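PDB 3BYI: Rho GTPase-activating protein 15 from Homo sapiens, which switches off Rho-type GTPases, RAC1 among them, by stimulating GTP hydrolysis to the inactive GDP-bound state through its RhoGAP domain. Local coordinates for residues E44-R49 against V91-L96; Q67-I72 against S84-I89. All coordinates share one frame; numbering follows the deposited sequence.

Both contacts belong to the all-helical RhoGAP domain and meet around helix 89-102, with their centres about 10 Å apart. Contact 1 packs the end of helix 37-49 against the first turns of helix 89-102; contact 2 sets helix 63-74 against the loop that leads into that same helix. Two residue pairs join them directly: Arg49 NH2 donates a probable hydrogen bond of 3.0 Å to Trp86 O, and Leu69 CD1 packs 3.5 Å from Ala95 CB. Contact 1 lies nearer the predicted arginine finger, Arg58, the side chain of Thr93 being about 8 Å from that of Arg58; contact 2 lies away from it.

Contact 1 of 2, residues E44-R49 against V91-L96; sequences EAVEKR and VVTGAL
Val46 overlaps Val92 and Thr93 through a single methyl, CG2, where two antiparallel helices of the RhoGAP helical domain pack side by side. The axes of segments 44-49 and 91-96 approach to 10.0 Å with a crossing angle of -151°. Val46 CG2 stands anti to its own carbonyl carbon and lies 3.9 Å from Val92 CG1, the two valines sliding past each other in opposite directions. The same methyl meets Thr93 CG2 at 3.8 Å, here with the side chains crossing at about a right angle. Ala45 adds its CB against Val92 CG1 at 4.2 Å, which gives that methyl neighbours on both Ala45 and Val46. Thr93 turns its methyl to the interface, while its OG1 is satisfied within its own helix by His90 O. Tyr57 touches both Val46 and Thr93, so the packing continues to the residue just before the predicted arginine finger, Arg58. At the margin, Arg49 extends its chain from CG to NE and crosses Val92 at about a right angle; its NH2, hydrogen-bonded to Trp86 O, rests 4.0 Å from Val92 CG2.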
loop_
_atom_site.group_PDB
_atom_site.type_symbol
_atom_site.label_atom_id
_atom_site.label_comp_id
_atom_site.label_asym_id
_atom_site.label_seq_id
_atom_site.Cartn_x
_atom_site.Cartn_y
_atom_site.Cartn_z
ATOM N N GLU A 44 -1.884 12.200 1.626
ATOM C CA GLU A 44 -1.911 13.625 1.914
ATOM C C GLU A 44 -2.058 13.899 3.424
ATOM O O GLU A 44 -1.404 14.769 3.969
ATOM C CB GLU A 44 -3.063 14.299 1.166
ATOM C CG GLU A 44 -3.178 15.806 1.443
ATOM C CD GLU A 44 -4.594 16.330 1.230
ATOM O OE1 GLU A 44 -5.575 15.534 1.276
ATOM O OE2 GLU A 44 -4.712 17.553 1.024
ATOM N N ALA A 45 -2.969 13.178 4.072
ATOM C CA ALA A 45 -3.189 13.316 5.515
ATOM C C ALA A 45 -1.958 12.913 6.338
ATOM O O ALA A 45 -1.635 13.539 7.322
ATOM C CB ALA A 45 -4.411 12.517 5.953
ATOM N N VAL A 46 -1.239 11.894 5.886
ATOM C CA VAL A 46 -0.030 11.463 6.577
ATOM C C VAL A 46 1.097 12.492 6.403
ATOM O O VAL A 46 1.777 12.850 7.376
ATOM C CB VAL A 46 0.386 9.988 6.182
ATOM C CG1 VAL A 46 1.751 9.540 6.817
ATOM C CG2 VAL A 46 -0.712 8.985 6.610
ATOM N N GLU A 47 1.254 13.016 5.198
ATOM C CA GLU A 47 2.193 14.108 4.964
ATOM C C GLU A 47 1.856 15.385 5.739
ATOM O O GLU A 47 2.734 16.059 6.222
ATOM C CB GLU A 47 2.326 14.353 3.460
ATOM C CG GLU A 47 2.945 13.114 2.777
ATOM C CD GLU A 47 3.406 13.339 1.379
ATOM O OE1 GLU A 47 3.344 14.485 0.901
ATOM O OE2 GLU A 47 3.855 12.361 0.745
ATOM N N LYS A 48 0.579 15.692 5.880
ATOM C CA LYS A 48 0.140 16.895 6.566
ATOM C C LYS A 48 0.394 16.808 8.061
ATOM O O LYS A 48 0.865 17.761 8.661
ATOM C CB LYS A 48 -1.357 17.102 6.365
ATOM C CG LYS A 48 -1.940 18.308 7.134
ATOM C CD LYS A 48 -3.370 18.551 6.748
ATOM C CE LYS A 48 -3.958 19.766 7.467
ATOM N NZ LYS A 48 -5.354 20.004 6.955
ATOM N N ARG A 49 0.049 15.675 8.673
ATOM C CA ARG A 49 0.104 15.563 10.120
ATOM C C ARG A 49 0.645 14.229 10.666
ATOM O O ARG A 49 0.371 13.858 11.809
ATOM C CB ARG A 49 -1.289 15.799 10.703
ATOM C CG ARG A 49 -2.368 14.952 10.107
ATOM C CD ARG A 49 -3.750 15.435 10.543
ATOM N NE ARG A 49 -4.769 14.587 9.944
ATOM C CZ ARG A 49 -5.273 13.478 10.488
ATOM N NH1 ARG A 49 -4.940 13.076 11.715
ATOM N NH2 ARG A 49 -6.179 12.793 9.799
ATOM N N VAL A 91 -5.133 5.568 12.401
ATOM C CA VAL A 91 -6.336 5.062 11.725
ATOM C C VAL A 91 -6.200 5.215 10.187
ATOM O O VAL A 91 -6.621 4.342 9.419
ATOM C CB VAL A 91 -7.658 5.758 12.253
ATOM C CG1 VAL A 91 -8.873 5.436 11.347
ATOM C CG2 VAL A 91 -7.940 5.379 13.695
ATOM N N VAL A 92 -5.571 6.308 9.753
ATOM C CA VAL A 92 -5.354 6.599 8.318
ATOM C C VAL A 92 -4.321 5.642 7.748
ATOM O O VAL A 92 -4.543 5.019 6.690
ATOM C CB VAL A 92 -4.963 8.084 8.099
ATOM C CG1 VAL A 92 -4.549 8.369 6.656
ATOM C CG2 VAL A 92 -6.115 8.983 8.544
ATOM N N THR A 93 -3.190 5.502 8.439
ATOM C CA THR A 93 -2.174 4.573 7.978
ATOM C C THR A 93 -2.722 3.158 7.949
ATOM O O THR A 93 -2.456 2.439 7.017
ATOM C CB THR A 93 -0.929 4.553 8.852
ATOM O OG1 THR A 93 -1.319 4.156 10.161
ATOM C CG2 THR A 93 -0.192 5.923 8.856
ATOM N N GLY A 94 -3.470 2.768 8.990
ATOM C CA GLY A 94 -4.095 1.451 9.051
ATOM C C GLY A 94 -5.079 1.178 7.928
ATOM O O GLY A 94 -5.121 0.092 7.389
ATOM N N ALA A 95 -5.843 2.186 7.556
ATOM C CA ALA A 95 -6.828 2.062 6.495
ATOM C C ALA A 95 -6.137 1.983 5.144
ATOM O O ALA A 95 -6.541 1.203 4.282
ATOM C CB ALA A 95 -7.864 3.256 6.566
ATOM N N LEU A 96 -5.067 2.747 4.956
ATOM C CA LEU A 96 -4.262 2.643 3.731
ATOM C C LEU A 96 -3.715 1.230 3.578
ATOM O O LEU A 96 -3.893 0.612 2.537
ATOM C CB LEU A 96 -3.088 3.624 3.735
ATOM C CG LEU A 96 -2.382 3.792 2.382
ATOM C CD1 LEU A 96 -3.440 4.108 1.318
ATOM C CD2 LEU A 96 -1.255 4.923 2.430
#

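Contact 2 of 2, residues Q67-I72 against S84-I89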
loop_
_atom_site.group_PDB
_atom_site.type_symbol
_atom_site.label_atom_id
_atom_site.label_comp_id
_atom_site.label_asym_id
_atom_site.label_seq_id
_atom_site.Cartn_x
_atom_site.Cartn_y
_atom_site.Cartn_z
ATOM N N GLN A 67 -12.382 0.348 10.459
ATOM C CA GLN A 67 -13.480 -0.359 9.821
ATOM C C GLN A 67 -14.598 0.615 9.417
ATOM O O GLN A 67 -15.214 0.466 8.351
ATOM C CB GLN A 67 -13.990 -1.495 10.724
ATOM C CG GLN A 67 -13.007 -2.691 10.844
ATOM C CD GLN A 67 -12.911 -3.581 9.567
ATOM O OE1 GLN A 67 -13.255 -3.142 8.490
ATOM N NE2 GLN A 67 -12.451 -4.817 9.712
ATOM N N LYS A 68 -14.851 1.633 10.244
ATOM C CA LYS A 68 -15.823 2.686 9.881
ATOM C C LYS A 68 -15.329 3.569 8.753
ATOM O O LYS A 68 -16.120 4.046 7.943
ATOM C CB LYS A 68 -16.090 3.648 11.034
ATOM C CG LYS A 68 -16.791 3.080 12.210
ATOM C CD LYS A 68 -16.858 4.073 13.335
ATOM C CE LYS A 68 -17.801 3.585 14.423
ATOM N NZ LYS A 68 -17.589 4.384 15.659
ATOM N N LEU A 69 -14.026 3.846 8.744
ATOM C CA LEU A 69 -13.395 4.590 7.640
ATOM C C LEU A 69 -13.594 3.831 6.321
ATOM O O LEU A 69 -14.050 4.395 5.317
ATOM C CB LEU A 69 -11.893 4.778 7.893
ATOM C CG LEU A 69 -11.204 6.007 7.266
ATOM C CD1 LEU A 69 -9.668 6.027 7.562
ATOM C CD2 LEU A 69 -11.468 6.165 5.786
ATOM N N ARG A 70 -13.251 2.552 6.335
ATOM C CA ARG A 70 -13.460 1.651 5.187
ATOM C C ARG A 70 -14.910 1.645 4.715
ATOM O O ARG A 70 -15.190 1.697 3.514
ATOM C CB ARG A 70 -13.061 0.247 5.584
ATOM C CG ARG A 70 -13.374 -0.833 4.590
ATOM C CD ARG A 70 -12.907 -2.111 5.166
ATOM N NE ARG A 70 -13.143 -3.252 4.327
ATOM C CZ ARG A 70 -14.338 -3.820 4.166
ATOM N NH1 ARG A 70 -15.395 -3.347 4.788
ATOM N NH2 ARG A 70 -14.470 -4.879 3.391
ATOM N N PHE A 71 -15.834 1.598 5.665
ATOM C CA PHE A 71 -17.250 1.550 5.321
ATOM C C PHE A 71 -17.706 2.811 4.594
ATOM O O PHE A 71 -18.400 2.765 3.574
ATOM C CB PHE A 71 -18.113 1.413 6.565
ATOM C CG PHE A 71 -19.583 1.313 6.256
ATOM C CD1 PHE A 71 -20.163 0.070 5.999
ATOM C CD2 PHE A 71 -20.378 2.452 6.177
ATOM C CE1 PHE A 71 -21.510 -0.048 5.693
ATOM C CE2 PHE A 71 -21.752 2.348 5.886
ATOM C CZ PHE A 71 -22.311 1.092 5.640
ATOM N N ILE A 72 -17.353 3.955 5.171
ATOM C CA ILE A 72 -17.662 5.252 4.567
ATOM C C ILE A 72 -17.109 5.316 3.132
ATOM O O ILE A 72 -17.773 5.764 2.203
ATOM C CB ILE A 72 -17.115 6.431 5.428
ATOM C CG1 ILE A 72 -18.015 6.657 6.664
ATOM C CG2 ILE A 72 -16.985 7.673 4.603
ATOM C CD1 ILE A 72 -17.389 7.629 7.729
ATOM N N SER A 84 -12.643 15.361 12.956
ATOM C CA SER A 84 -12.132 14.958 14.250
ATOM C C SER A 84 -12.181 13.443 14.442
ATOM O O SER A 84 -11.351 12.884 15.167
ATOM C CB SER A 84 -12.885 15.682 15.384
ATOM O OG SER A 84 -14.250 15.362 15.365
ATOM N N GLN A 85 -13.128 12.792 13.771
ATOM C CA GLN A 85 -13.261 11.339 13.799
ATOM C C GLN A 85 -11.980 10.639 13.349
ATOM O O GLN A 85 -11.672 9.553 13.836
ATOM C CB GLN A 85 -14.425 10.898 12.912
ATOM C CG GLN A 85 -14.759 9.416 12.978
ATOM C CD GLN A 85 -16.022 9.065 12.185
ATOM O OE1 GLN A 85 -16.592 9.918 11.471
ATOM N NE2 GLN A 85 -16.460 7.801 12.294
ATOM N N TRP A 86 -11.225 11.273 12.447
ATOM C CA TRP A 86 -9.979 10.692 11.903
ATOM C C TRP A 86 -8.710 11.321 12.490
ATOM O O TRP A 86 -7.641 11.250 11.884
ATOM C CB TRP A 86 -9.979 10.797 10.374
ATOM C CG TRP A 86 -11.317 10.522 9.801
ATOM C CD1 TRP A 86 -12.125 11.396 9.118
ATOM C CD2 TRP A 86 -12.067 9.319 9.951
ATOM N NE1 TRP A 86 -13.309 10.793 8.807
ATOM C CE2 TRP A 86 -13.302 9.516 9.311
ATOM C CE3 TRP A 86 -11.818 8.088 10.578
ATOM C CZ2 TRP A 86 -14.279 8.526 9.265
ATOM C CZ3 TRP A 86 -12.793 7.104 10.526
ATOM C CH2 TRP A 86 -14.005 7.332 9.887
ATOM N N GLU A 87 -8.813 11.902 13.690
ATOM C CA GLU A 87 -7.715 12.656 14.295
ATOM C C GLU A 87 -6.480 11.829 14.644
ATOM O O GLU A 87 -5.380 12.338 14.651
ATOM C CB GLU A 87 -8.187 13.407 15.546
ATOM C CG GLU A 87 -8.608 12.507 16.714
ATOM N N ASP A 88 -6.667 10.547 14.902
ATOM C CA ASP A 88 -5.539 9.634 15.115
ATOM C C ASP A 88 -5.025 9.206 13.734
ATOM O O ASP A 88 -5.704 8.496 13.016
ATOM C CB ASP A 88 -6.020 8.448 15.988
ATOM C CG ASP A 88 -4.951 7.397 16.227
ATOM O OD1 ASP A 88 -3.793 7.608 15.862
ATOM O OD2 ASP A 88 -5.296 6.338 16.765
ATOM N N ILE A 89 -3.854 9.719 13.342
ATOM C CA ILE A 89 -3.282 9.431 12.009
ATOM C C ILE A 89 -2.964 7.946 11.820
ATOM O O ILE A 89 -2.742 7.495 10.692
ATOM C CB ILE A 89 -2.022 10.280 11.720
ATOM C CG1 ILE A 89 -1.659 10.234 10.236
ATOM C CG2 ILE A 89 -0.836 9.865 12.645
ATOM C CD1 ILE A 89 -2.684 10.821 9.304
HETATM O O HOH W 1 -15.183 6.552 15.113
#
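Leu69 and Ile72 meet the Trp86 indole in two different ways, one over a face and the other at the rim. Leu69 CG sits over the six-membered ring in a CH-pi contact, 4.0 Å from its centroid and 18° off the normal, and Leu69 CB lies 3.6 Å from Trp86 CZ3. The helix backbone is close as well, with Leu69 CA 3.6 Å from Trp86 CH2. Ile72 comes tip to tip with the ring: its CD1 lies in the indole plane, 3.6 Å from Trp86 CZ2. On the opposite face from Leu69, Gln85 lays its CG 3.7 Å above the ring plane, so the indole is sandwiched between Leu69 and its own neighbour in sequence. Leu79 and Val91 also touch the indole. An alanine in place of Trp86 would probably open a gap beside Leu69 and Ile72 and leave the loop poorly held to helix 63-74. Gln85 has CG anti to its backbone N (chi1 -174°) and stays extended, which carries the amide out to cross the Lys68 chain at about a right angle. There NE2 packs 3.9 Å from Lys68 CD, and a water accepts from Lys68 NZ and, weakly, from Gln85 NE2. Farther out, two residues on from Trp86, Asp88 OD1 caps His90 N. A buried aromatic thus pins to helix 63-74 the loop that ends in the N-cap of helix 89-102, the connection between two consecutive helices of the all-helical RhoGAP fold.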